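Side-chain contacts in capsular polysaccharide biosynthesis protein (Burkholderia pseudomallei, PDB 4BQN), which binds coenzyme A and probably acts as an acetyltransferase in capsular polysaccharide biosynthesis: residues P114-G119 / F277-R282; Y120-I125 / S240-Y245; F291-A296 / W301-L306. The protein carries 1 engineered substitution. All blocks are in the same frame, centred on the assembly; numbering follows the deposited sequence. Where two conformers were deposited one is given.

The three contacts gather round the short strand 121-122 and the helix 123-130 that follows it. Contact 2, where Asp-122 caps that helix, touches both of the others: its centre is about 15 Å from that of contact 1 and about 12 Å from that of contact 3, and those two centres are about 17 Å apart. Phe-280 of contact 1 links all three: it packs on Val-121 and Asp-122 and, through its CE1, on Phe-291 CE2 3.9 Å away. Leu-124 joins contact 2 to Val-302 and Leu-306 of contact 3. Coenzyme A meets this group in contact 3, where Arg-294 grips a phosphate; the side chain of Pro-115 in contact 1 is about 11 Å from the ligand.

Contact 1. Residues P114-G119 / F277-R282; sequences PPHPEG and FEWFER
Trp-279 is the residue of 277-282 that meets the loop 114-119, with His-116 over one face of its indole and the carbonyl oxygens of Pro-114 and Pro-115 at its edge. Coming along the helix, Phe-277 is buried, its ring edge-to-face with Tyr-138 and packed on helix 123-130. Trp-279, two residues on, points across to the loop, its CG anti to the backbone N (chi1 -170°). His-116 comes down on one face of the indole in a T-shaped, strongly tilted stack: the ring planes stand 51° apart and the centroids of the imidazole and the five-membered ring are 4.4 Å apart. The touching atom is His-116 CD2, 3.5 Å from Trp-279 NE1 and as close to CE2, so the imidazole presents a C-H edge to the pyrrole part. The rim of the indole is engaged too. Pro-114 O lies near the ring plane, 3.1 Å from Trp-279 CZ2, and so faces the C-H edge of the benzo ring. At the pyrrole nitrogen a water takes over: it accepts from Trp-279 NE1 (2.9 Å) and donates to Pro-115 O (2.8 Å).

This part of the loop is a type I beta turn from His-116 to Gly-119, closed by Gly-119 N to His-116 O at 2.8 Å. The imidazole is fastened to the same turn, since Glu-118 N donates to His-116 ND1 at 3.0 Å, nearly straight (162°) and close to the ring plane. That bond limits rotation of the ring and keeps CD2 over the tryptophan, while Pro-117 CD rests on a face of the imidazole. Phe-280, next in the helix, packs instead on Leu-113, Val-121 and Ile-125, with Trp-279 CE3 over one face of its ring.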
loop_
_atom_site.group_PDB
_atom_site.type_symbol
_atom_site.label_atom_id
_atom_site.label_comp_id
_atom_site.label_asym_id
_atom_site.label_seq_id
_atom_site.Cartn_x
_atom_site.Cartn_y
_atom_site.Cartn_z
ATOM N N PRO A 114 -17.585 -1.589 -9.386
ATOM C CA PRO A 114 -18.029 -1.429 -8.000
ATOM C C PRO A 114 -16.897 -1.734 -7.026
ATOM O O PRO A 114 -16.037 -2.580 -7.316
ATOM C CB PRO A 114 -19.127 -2.485 -7.855
ATOM C CG PRO A 114 -19.595 -2.754 -9.245
ATOM C CD PRO A 114 -18.397 -2.574 -10.124
ATOM N N PRO A 115 -16.890 -1.062 -5.870
ATOM C CA PRO A 115 -15.894 -1.407 -4.862
ATOM C C PRO A 115 -16.020 -2.881 -4.485
ATOM O O PRO A 115 -17.127 -3.418 -4.389
ATOM C CB PRO A 115 -16.265 -0.515 -3.671
ATOM C CG PRO A 115 -17.055 0.601 -4.268
ATOM C CD PRO A 115 -17.805 -0.009 -5.409
ATOM N N HIS A 116 -14.890 -3.538 -4.299
ATOM C CA HIS A 116 -14.899 -4.933 -3.894
ATOM C C HIS A 116 -14.850 -4.973 -2.373
ATOM O O HIS A 116 -14.068 -4.225 -1.770
ATOM C CB HIS A 116 -13.699 -5.674 -4.501
ATOM C CG HIS A 116 -13.770 -7.157 -4.327
ATOM N ND1 HIS A 116 -13.552 -7.776 -3.114
ATOM C CD2 HIS A 116 -14.085 -8.137 -5.205
ATOM C CE1 HIS A 116 -13.719 -9.080 -3.258
ATOM N NE2 HIS A 116 -14.045 -9.323 -4.517
ATOM N N PRO A 117 -15.669 -5.839 -1.740
ATOM C CA PRO A 117 -15.718 -5.817 -0.267
ATOM C C PRO A 117 -14.364 -6.079 0.391
ATOM O O PRO A 117 -14.146 -5.690 1.533
ATOM C CB PRO A 117 -16.726 -6.921 0.092
ATOM C CG PRO A 117 -17.056 -7.627 -1.177
ATOM C CD PRO A 117 -16.678 -6.741 -2.323
ATOM N N GLU A 118 -13.459 -6.720 -0.335
ATOM C CA GLU A 118 -12.142 -7.005 0.192
ATOM C C GLU A 118 -11.083 -5.976 -0.213
ATOM O O GLU A 118 -9.957 -6.028 0.279
ATOM C CB GLU A 118 -11.738 -8.434 -0.188
ATOM C CG GLU A 118 -12.706 -9.471 0.394
ATOM C CD GLU A 118 -12.644 -10.824 -0.270
ATOM O OE1 GLU A 118 -11.948 -10.965 -1.305
ATOM O OE2 GLU A 118 -13.306 -11.748 0.255
ATOM N N GLY A 119 -11.447 -5.056 -1.112
ATOM C CA GLY A 119 -10.573 -3.948 -1.513
ATOM C C GLY A 119 -9.591 -4.230 -2.649
ATOM O O GLY A 119 -8.903 -3.318 -3.122
ATOM N N PHE A 277 -13.475 -14.543 -10.825
ATOM C CA PHE A 277 -14.166 -14.658 -12.116
ATOM C C PHE A 277 -15.642 -14.304 -11.978
ATOM O O PHE A 277 -16.172 -13.523 -12.771
ATOM C CB PHE A 277 -14.006 -16.057 -12.726
ATOM C CG PHE A 277 -12.761 -16.217 -13.549
ATOM C CD1 PHE A 277 -12.770 -15.912 -14.915
ATOM C CD2 PHE A 277 -11.569 -16.644 -12.961
ATOM C CE1 PHE A 277 -11.624 -16.039 -15.684
ATOM C CE2 PHE A 277 -10.423 -16.785 -13.733
ATOM C CZ PHE A 277 -10.447 -16.464 -15.086
ATOM N N GLU A 278 -16.293 -14.858 -10.957
ATOM C CA GLU A 278 -17.719 -14.626 -10.752
ATOM C C GLU A 278 -17.994 -13.142 -10.501
ATOM O O GLU A 278 -18.972 -12.592 -11.003
ATOM C CB GLU A 278 -18.221 -15.509 -9.615
ATOM C CG GLU A 278 -18.196 -16.980 -10.018
ATOM C CD GLU A 278 -18.187 -17.973 -8.870
ATOM O OE1 GLU A 278 -18.250 -17.573 -7.691
ATOM O OE2 GLU A 278 -18.118 -19.185 -9.164
ATOM N N TRP A 279 -17.102 -12.487 -9.761
ATOM C CA TRP A 279 -17.249 -11.073 -9.454
ATOM C C TRP A 279 -17.157 -10.235 -10.737
ATOM O O TRP A 279 -18.036 -9.413 -11.001
ATOM C CB TRP A 279 -16.204 -10.647 -8.417
ATOM C CG TRP A 279 -16.443 -9.265 -7.886
ATOM C CD1 TRP A 279 -17.236 -8.923 -6.821
ATOM C CD2 TRP A 279 -15.901 -8.038 -8.390
ATOM N NE1 TRP A 279 -17.225 -7.558 -6.637
ATOM C CE2 TRP A 279 -16.403 -6.993 -7.576
ATOM C CE3 TRP A 279 -15.025 -7.716 -9.441
ATOM C CZ2 TRP A 279 -16.084 -5.649 -7.796
ATOM C CZ3 TRP A 279 -14.699 -6.359 -9.654
ATOM C CH2 TRP A 279 -15.238 -5.354 -8.839
ATOM N N PHE A 280 -16.126 -10.461 -11.551
ATOM C CA PHE A 280 -15.996 -9.704 -12.793
ATOM C C PHE A 280 -17.143 -9.971 -13.774
ATOM O O PHE A 280 -17.549 -9.054 -14.498
ATOM C CB PHE A 280 -14.665 -9.978 -13.476
ATOM C CG PHE A 280 -13.488 -9.313 -12.811
ATOM C CD1 PHE A 280 -13.349 -7.922 -12.834
ATOM C CD2 PHE A 280 -12.507 -10.079 -12.178
ATOM C CE1 PHE A 280 -12.256 -7.309 -12.234
ATOM C CE2 PHE A 280 -11.409 -9.471 -11.591
ATOM C CZ PHE A 280 -11.284 -8.086 -11.618
ATOM N N GLU A 281 -17.640 -11.214 -13.807
ATOM C CA GLU A 281 -18.704 -11.565 -14.742
ATOM C C GLU A 281 -20.027 -10.848 -14.398
ATOM O O GLU A 281 -20.903 -10.739 -15.248
ATOM C CB GLU A 281 -18.820 -13.095 -14.876
ATOM C CG GLU A 281 -17.670 -13.721 -15.686
ATOM C CD GLU A 281 -17.432 -15.215 -15.426
ATOM O OE1 GLU A 281 -18.317 -15.876 -14.837
ATOM O OE2 GLU A 281 -16.352 -15.738 -15.820
ATOM N N ARG A 282 -20.140 -10.316 -13.177
ATOM C CA ARG A 282 -21.332 -9.543 -12.784
ATOM C C ARG A 282 -21.336 -8.117 -13.332
ATOM O O ARG A 282 -22.383 -7.493 -13.421
ATOM C CB ARG A 282 -21.503 -9.533 -11.261
ATOM C CG ARG A 282 -21.786 -10.911 -10.682
ATOM C CD ARG A 282 -21.917 -10.897 -9.164
ATOM N NE ARG A 282 -21.849 -12.260 -8.630
ATOM C CZ ARG A 282 -20.906 -12.716 -7.805
ATOM N NH1 ARG A 282 -19.943 -11.918 -7.363
ATOM N NH2 ARG A 282 -20.942 -13.976 -7.399
HETATM O O HOH W 1 -18.698 -5.544 -5.162
#

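Contact 2. Residues Y120-I125 / S240-Y245; sequences YVDALI and SLYPIY
The N-cap of helix 123-130 is the meeting point here: Asp-122, at the end of strand 121-122, caps the helix with one carboxylate oxygen and receives the phenol of Tyr-242 with the other. Tyr-242 OH donates to Asp-122 OD2 across 2.7 Å. The two side chains come from opposite directions, and the hydroxyl reaches OD2 from well above the carboxylate plane, 44° out of it. Seen from the tyrosine, OD2 sits at the ring edge near its plane, 3.5 Å from Tyr-242 CE1, with carboxylate and ring turned 40° against each other.

The other oxygen looks back at the helix. Asp-122 CG stands anti to its own backbone nitrogen (chi1 -168°), which swings the carboxylate toward the first helical turn, where Ile-125 N donates to Asp-122 OD1 at 3.0 Å from the anti side, tilted somewhat out of the carboxylate plane. OD2 has a second partner in the hydroxyl of Thr-106, and Tyr-242 OH a second one in Tyr-138 OH. The carboxylate is therefore buried yet held from several sides, and the helix N-terminus together with the hydroxyls would be expected to stabilise its negative charge.

From its long loop Tyr-242 reaches in beside Ile-145 of helix 142-151, while Tyr-138 of helix 135-140 touches the aspartate as well. Strand 121-122 pairs with strand 107-108 through Val-121 and Asn-108, and helix 269-281 closes in on Val-121 and Ile-125, its Gln-276 OE1 bonded to Asp-122 N.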
loop_
_atom_site.group_PDB
_atom_site.type_symbol
_atom_site.label_atom_id
_atom_site.label_comp_id
_atom_site.label_asym_id
_atom_site.label_seq_id
_atom_site.Cartn_x
_atom_site.Cartn_y
_atom_site.Cartn_z
ATOM N N TYR A 120 -9.479 -5.493 -3.061
ATOM C CA TYR A 120 -8.512 -5.906 -4.082
ATOM C C TYR A 120 -9.157 -6.906 -5.011
ATOM O O TYR A 120 -10.060 -7.657 -4.602
ATOM C CB TYR A 120 -7.270 -6.548 -3.450
ATOM C CG TYR A 120 -6.632 -5.670 -2.419
ATOM C CD1 TYR A 120 -5.705 -4.698 -2.780
ATOM C CD2 TYR A 120 -7.004 -5.767 -1.075
ATOM C CE1 TYR A 120 -5.142 -3.865 -1.821
ATOM C CE2 TYR A 120 -6.451 -4.932 -0.119
ATOM C CZ TYR A 120 -5.528 -3.991 -0.498
ATOM O OH TYR A 120 -4.981 -3.186 0.464
ATOM N N VAL A 121 -8.707 -6.897 -6.259
ATOM C CA VAL A 121 -9.131 -7.864 -7.252
ATOM C C VAL A 121 -7.935 -8.323 -8.077
ATOM O O VAL A 121 -6.878 -7.681 -8.085
ATOM C CB VAL A 121 -10.205 -7.282 -8.203
ATOM C CG1 VAL A 121 -11.484 -6.922 -7.443
ATOM C CG2 VAL A 121 -9.674 -6.075 -8.965
ATOM N N ASP A 122 -8.095 -9.450 -8.749
ATOM C CA ASP A 122 -7.040 -9.950 -9.611
ATOM C C ASP A 122 -7.276 -9.412 -11.020
ATOM O O ASP A 122 -8.199 -9.834 -11.722
ATOM C CB ASP A 122 -6.959 -11.479 -9.552
ATOM C CG ASP A 122 -5.710 -12.010 -10.209
ATOM O OD1 ASP A 122 -5.537 -11.763 -11.420
ATOM O OD2 ASP A 122 -4.879 -12.623 -9.497
ATOM N N ALA A 123 -6.468 -8.430 -11.401
ATOM C CA ALA A 123 -6.566 -7.798 -12.702
ATOM C C ALA A 123 -6.219 -8.729 -13.852
ATOM O O ALA A 123 -6.721 -8.534 -14.958
ATOM C CB ALA A 123 -5.702 -6.550 -12.755
ATOM N N LEU A 124 -5.370 -9.729 -13.628
ATOM C CA LEU A 124 -5.109 -10.666 -14.718
ATOM C C LEU A 124 -6.371 -11.460 -15.032
ATOM O O LEU A 124 -6.656 -11.727 -16.186
ATOM C CB LEU A 124 -3.925 -11.582 -14.400
ATOM C CG LEU A 124 -3.432 -12.380 -15.616
ATOM C CD1 LEU A 124 -2.934 -11.473 -16.737
ATOM C CD2 LEU A 124 -2.341 -13.336 -15.186
ATOM N N ILE A 125 -7.126 -11.828 -13.999
ATOM C CA ILE A 125 -8.443 -12.455 -14.199
ATOM C C ILE A 125 -9.360 -11.542 -15.017
ATOM O O ILE A 125 -10.049 -12.017 -15.910
ATOM C CB ILE A 125 -9.053 -12.917 -12.865
ATOM C CG1 ILE A 125 -8.281 -14.150 -12.409
ATOM C CG2 ILE A 125 -10.546 -13.232 -13.000
ATOM C CD1 ILE A 125 -8.729 -14.757 -11.102
ATOM N N SER A 240 -1.918 -14.020 -1.764
ATOM C CA SER A 240 -1.067 -15.180 -1.975
ATOM C C SER A 240 -0.257 -15.041 -3.266
ATOM O O SER A 240 -0.782 -14.617 -4.287
ATOM C CB SER A 240 -1.945 -16.416 -2.044
ATOM O OG SER A 240 -1.155 -17.557 -2.259
ATOM N N LEU A 241 1.022 -15.404 -3.219
ATOM C CA LEU A 241 1.857 -15.370 -4.415
ATOM C C LEU A 241 1.545 -16.537 -5.351
ATOM O O LEU A 241 1.297 -17.658 -4.893
ATOM C CB LEU A 241 3.342 -15.364 -4.043
ATOM C CG LEU A 241 3.912 -14.058 -3.472
ATOM C CD1 LEU A 241 3.499 -13.791 -2.022
ATOM C CD2 LEU A 241 5.423 -14.047 -3.604
ATOM N N TYR A 242 1.567 -16.273 -6.652
ATOM C CA TYR A 242 1.255 -17.318 -7.629
ATOM C C TYR A 242 2.322 -18.430 -7.621
ATOM O O TYR A 242 3.474 -18.200 -7.240
ATOM C CB TYR A 242 1.149 -16.716 -9.035
ATOM C CG TYR A 242 -0.240 -16.242 -9.423
ATOM C CD1 TYR A 242 -0.975 -15.366 -8.615
ATOM C CD2 TYR A 242 -0.794 -16.635 -10.644
ATOM C CE1 TYR A 242 -2.241 -14.925 -9.004
ATOM C CE2 TYR A 242 -2.056 -16.199 -11.042
ATOM C CZ TYR A 242 -2.774 -15.349 -10.217
ATOM O OH TYR A 242 -4.014 -14.916 -10.621
ATOM N N PRO A 243 1.940 -19.636 -8.080
ATOM C CA PRO A 243 2.914 -20.720 -8.186
ATOM C C PRO A 243 4.101 -20.295 -9.042
ATOM O O PRO A 243 3.942 -19.479 -9.965
ATOM C CB PRO A 243 2.132 -21.827 -8.908
ATOM C CG PRO A 243 0.691 -21.529 -8.670
ATOM C CD PRO A 243 0.621 -20.021 -8.637
ATOM N N ILE A 244 5.254 -20.911 -8.756
ATOM C CA ILE A 244 6.518 -20.726 -9.483
ATOM C C ILE A 244 7.127 -19.359 -9.167
ATOM O O ILE A 244 8.257 -19.280 -8.674
ATOM C CB ILE A 244 6.400 -21.003 -11.009
ATOM C CG1 ILE A 244 5.943 -22.454 -11.227
ATOM C CG2 ILE A 244 7.736 -20.733 -11.710
ATOM C CD1 ILE A 244 5.810 -22.865 -12.675
ATOM N N TYR A 245 6.357 -18.292 -9.386
ATOM C CA TYR A 245 6.787 -16.949 -9.004
ATOM C C TYR A 245 7.123 -16.905 -7.509
ATOM O O TYR A 245 8.129 -16.318 -7.091
ATOM C CB TYR A 245 5.693 -15.940 -9.345
ATOM C CG TYR A 245 6.133 -14.506 -9.190
ATOM C CD1 TYR A 245 7.070 -13.951 -10.076
ATOM C CD2 TYR A 245 5.585 -13.674 -8.226
ATOM C CE1 TYR A 245 7.472 -12.637 -9.980
ATOM C CE2 TYR A 245 5.999 -12.345 -8.108
ATOM C CZ TYR A 245 6.934 -11.829 -8.992
ATOM O OH TYR A 245 7.368 -10.519 -8.932
#

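Contact 3. Residues F291-A296 / W301-L306; sequences FFDRVA and WVRTAL. With COA (coenzyme A), chain C.
Asp-293 and Arg-303 form a salt bridge at the outer edge of this helix pair, with Arg-303 NH2 donating to Asp-293 OD1 at 2.8 Å. The acceptor lies in the guanidinium plane, whereas the donor stands well above the plane of the carboxylate. NH2 has a second acceptor, a water also 2.8 Å away, which in turn donates to Asp-293 O; both N-H groups of that nitrogen are thus used, and both lead to the same residue. The arginine backbone is served too: Arg-303 N gives its hydrogen to another water at 2.9 Å, beside Ala-296 O.

Arg-303 CG lies anti to the carbonyl carbon (chi1 -79°), and from there the extended chain runs back over helix 285-296. Phe-292 CE2 and Ala-296 CB lie over a face of the guanidinium, and Phe-292 meets it by its ring edge, CE2 to Arg-303 NH1 3.5 Å, with the planes 83° apart. The arrangement belongs to two successive helices joined by a short link, whose axes in these segments make 118° and come within 10.1 Å. Alongside this polar pair Phe-292 CZ reaches Leu-306 CD2 at 4.0 Å, and its CE1 packs on CG1 of Val-302 in one of that valine's two conformers.

Arg-294 leaves the helix away from 301-306, and its extended chain reaches coenzyme A. Its guanidinium takes the 3'-phosphate with two nearly straight bonds, NH1 to O7A at 3.1 Å and NH2 to O9A at 3.0 Å, while Tyr-111 makes a cation-pi contact with the same group.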
loop_
_atom_site.group_PDB
_atom_site.type_symbol
_atom_site.label_atom_id
_atom_site.label_comp_id
_atom_site.label_asym_id
_atom_site.label_seq_id
_atom_site.Cartn_x
_atom_site.Cartn_y
_atom_site.Cartn_z
ATOM N N PHE A 291 -11.097 -1.390 -17.349
ATOM C CA PHE A 291 -10.285 -1.591 -16.149
ATOM C C PHE A 291 -8.985 -2.320 -16.499
ATOM O O PHE A 291 -7.881 -1.878 -16.132
ATOM C CB PHE A 291 -11.082 -2.384 -15.094
ATOM C CG PHE A 291 -10.247 -2.893 -13.953
ATOM C CD1 PHE A 291 -9.623 -2.005 -13.078
ATOM C CD2 PHE A 291 -10.105 -4.256 -13.724
ATOM C CE1 PHE A 291 -8.852 -2.474 -12.023
ATOM C CE2 PHE A 291 -9.337 -4.729 -12.665
ATOM C CZ PHE A 291 -8.714 -3.837 -11.813
ATOM N N PHE A 292 -9.102 -3.428 -17.229
ATOM C CA PHE A 292 -7.917 -4.190 -17.566
ATOM C C PHE A 292 -6.958 -3.346 -18.402
ATOM O O PHE A 292 -5.745 -3.373 -18.163
ATOM C CB PHE A 292 -8.253 -5.473 -18.318
ATOM C CG PHE A 292 -7.035 -6.273 -18.670
ATOM C CD1 PHE A 292 -6.297 -6.896 -17.671
ATOM C CD2 PHE A 292 -6.601 -6.371 -19.986
ATOM C CE1 PHE A 292 -5.148 -7.612 -17.973
ATOM C CE2 PHE A 292 -5.459 -7.093 -20.299
ATOM C CZ PHE A 292 -4.734 -7.725 -19.289
ATOM N N ASP A 293 -7.484 -2.594 -19.364
ATOM C CA ASP A 293 -6.629 -1.751 -20.204
ATOM C C ASP A 293 -5.879 -0.719 -19.370
ATOM O O ASP A 293 -4.702 -0.426 -19.614
ATOM C CB ASP A 293 -7.453 -1.026 -21.276
ATOM C CG ASP A 293 -7.913 -1.934 -22.408
ATOM O OD1 ASP A 293 -7.484 -3.108 -22.489
ATOM O OD2 ASP A 293 -8.718 -1.447 -23.236
ATOM N N ARG A 294 -6.569 -0.133 -18.398
ATOM C CA ARG A 294 -5.950 0.862 -17.534
ATOM C C ARG A 294 -4.814 0.259 -16.707
ATOM O O ARG A 294 -3.736 0.846 -16.605
ATOM C CB ARG A 294 -7.000 1.506 -16.622
ATOM C CG ARG A 294 -6.481 2.682 -15.804
ATOM C CD ARG A 294 -7.633 3.327 -15.063
ATOM N NE ARG A 294 -7.277 4.569 -14.380
ATOM C CZ ARG A 294 -6.859 4.638 -13.124
ATOM N NH1 ARG A 294 -6.712 3.534 -12.405
ATOM N NH2 ARG A 294 -6.583 5.817 -12.588
ATOM N N VAL A 295 -5.037 -0.925 -16.138
ATOM C CA VAL A 295 -3.988 -1.617 -15.375
ATOM C C VAL A 295 -2.820 -2.020 -16.290
ATOM O O VAL A 295 -1.646 -1.822 -15.951
ATOM C CB VAL A 295 -4.553 -2.858 -14.645
ATOM C CG1 VAL A 295 -3.439 -3.650 -13.954
ATOM C CG2 VAL A 295 -5.586 -2.421 -13.620
ATOM N N ALA A 296 -3.139 -2.581 -17.453
ATOM C CA ALA A 296 -2.120 -3.181 -18.305
ATOM C C ALA A 296 -1.260 -2.162 -19.028
ATOM O O ALA A 296 -0.155 -2.492 -19.477
ATOM C CB ALA A 296 -2.780 -4.111 -19.314
ATOM N N TRP A 301 4.178 -6.850 -18.241
ATOM C CA TRP A 301 4.190 -8.254 -17.816
ATOM C C TRP A 301 2.791 -8.841 -17.677
ATOM O O TRP A 301 2.630 -10.054 -17.753
ATOM C CB TRP A 301 4.949 -8.441 -16.498
ATOM C CG TRP A 301 4.543 -7.430 -15.465
ATOM C CD1 TRP A 301 3.627 -7.584 -14.474
ATOM C CD2 TRP A 301 5.049 -6.096 -15.348
ATOM N NE1 TRP A 301 3.517 -6.414 -13.740
ATOM C CE2 TRP A 301 4.383 -5.485 -14.260
ATOM C CE3 TRP A 301 5.995 -5.351 -16.075
ATOM C CZ2 TRP A 301 4.647 -4.164 -13.866
ATOM C CZ3 TRP A 301 6.246 -4.045 -15.691
ATOM C CH2 TRP A 301 5.567 -3.462 -14.602
ATOM N N VAL A 302 1.775 -7.999 -17.468
ATOM C CA VAL A 302 0.406 -8.472 -17.352
ATOM C C VAL A 302 -0.110 -9.037 -18.697
ATOM O O VAL A 302 -0.592 -10.167 -18.776
ATOM C CB VAL A 302 -0.496 -7.339 -16.829
ATOM C CG1 VAL A 302 -1.926 -7.809 -16.735
ATOM C CG2 VAL A 302 -0.017 -6.865 -15.462
ATOM N N ARG A 303 -0.003 -8.244 -19.770
ATOM C CA ARG A 303 -0.420 -8.772 -21.084
ATOM C C ARG A 303 0.483 -9.913 -21.537
ATOM O O ARG A 303 0.024 -10.841 -22.198
ATOM C CB ARG A 303 -0.498 -7.705 -22.177
ATOM C CG ARG A 303 -1.757 -6.852 -22.125
ATOM C CD ARG A 303 -1.902 -5.973 -23.359
ATOM N NE ARG A 303 -2.770 -4.822 -23.094
ATOM C CZ ARG A 303 -4.097 -4.846 -23.161
ATOM N NH1 ARG A 303 -4.735 -5.974 -23.484
ATOM N NH2 ARG A 303 -4.787 -3.745 -22.893
ATOM N N THR A 304 1.767 -9.848 -21.178
ATOM C CA THR A 304 2.697 -10.914 -21.522
ATOM C C THR A 304 2.294 -12.231 -20.864
ATOM O O THR A 304 2.294 -13.276 -21.526
ATOM C CB THR A 304 4.134 -10.534 -21.143
ATOM O OG1 THR A 304 4.550 -9.456 -21.981
ATOM C CG2 THR A 304 5.090 -11.704 -21.332
ATOM N N ALA A 305 1.947 -12.194 -19.575
ATOM C CA ALA A 305 1.506 -13.401 -18.874
ATOM C C ALA A 305 0.221 -13.963 -19.492
ATOM O O ALA A 305 0.104 -15.175 -19.678
ATOM C CB ALA A 305 1.310 -13.128 -17.392
ATOM N N LEU A 306 -0.725 -13.079 -19.827
ATOM C CA LEU A 306 -1.983 -13.514 -20.416
ATOM C C LEU A 306 -1.722 -14.219 -21.758
ATOM O O LEU A 306 -2.309 -15.272 -22.037
ATOM C CB LEU A 306 -2.926 -12.324 -20.594
ATOM C CG LEU A 306 -4.421 -12.581 -20.767
ATOM C CD1 LEU A 306 -5.020 -13.166 -19.494
ATOM C CD2 LEU A 306 -5.113 -11.289 -21.173
HETATM N N1A COA C . 2.831 2.328 -8.083
HETATM C C2A COA C . 1.680 2.194 -8.790
HETATM N N3A COA C . 0.536 2.801 -8.431
HETATM C C4A COA C . 0.523 3.610 -7.348
HETATM C C5A COA C . 1.729 3.806 -6.551
HETATM C C6A COA C . 2.929 3.102 -6.985
HETATM N N6A COA C . 4.076 3.233 -6.287
HETATM N N7A COA C . 1.435 4.647 -5.533
HETATM C C8A COA C . 0.127 4.979 -5.677
HETATM N N9A COA C . -0.412 4.339 -6.740
HETATM C C1B COA C . -1.774 4.454 -7.276
HETATM C C2B COA C . -2.870 4.659 -6.246
HETATM O O2B COA C . -3.327 3.402 -5.746
HETATM C C3B COA C . -3.898 5.383 -7.100
HETATM O O3B COA C . -4.529 4.388 -7.929
HETATM P P3B COA C . -5.864 4.689 -8.774
HETATM O O7A COA C . -6.237 3.334 -9.321
HETATM O O8A COA C . -6.842 5.210 -7.755
HETATM O O9A COA C . -5.483 5.701 -9.828
HETATM C C4B COA C . -3.039 6.279 -7.992
HETATM O O4B COA C . -1.754 5.658 -8.048
HETATM C C5B COA C . -2.901 7.717 -7.490
HETATM O O5B COA C . -2.394 7.653 -6.162
HETATM P P1A COA C . -1.214 8.589 -5.661
HETATM O O1A COA C . -0.866 8.115 -4.281
HETATM O O2A COA C . -0.109 8.646 -6.674
HETATM O O3A COA C . -1.809 10.072 -5.599
HETATM P P2A COA C . -3.041 10.781 -4.840
HETATM O O4A COA C . -4.017 11.228 -5.900
HETATM O O5A COA C . -2.417 11.837 -3.971
HETATM O O6A COA C . -3.747 9.666 -3.950
HETATM C CBP COA C . -4.201 8.064 -2.224
HETATM C CCP COA C . -3.340 9.260 -2.628
HETATM C CDP COA C . -3.812 7.581 -0.832
HETATM C CEP COA C . -5.644 8.532 -2.142
HETATM C CAP COA C . -4.007 6.956 -3.293
HETATM O OAP COA C . -2.690 6.410 -3.192
HETATM C C9P COA C . -4.998 5.803 -3.308
HETATM O O9P COA C . -6.067 5.914 -3.896
HETATM N N8P COA C . -4.645 4.654 -2.721
HETATM C C7P COA C . -5.502 3.476 -2.744
HETATM C C6P COA C . -6.698 3.532 -1.810
HETATM C C5P COA C . -6.189 3.659 -0.400
HETATM O O5P COA C . -6.005 4.753 0.112
HETATM N N4P COA C . -5.963 2.516 0.221
HETATM C C3P COA C . -5.471 2.476 1.569
HETATM C C2P COA C . -4.183 1.688 1.616
HETATM S S1P COA C . -3.325 2.148 3.069
HETATM O O HOH W 2 -3.699 -1.303 -22.038
HETATM O O HOH W 3 0.376 -5.442 -20.354
#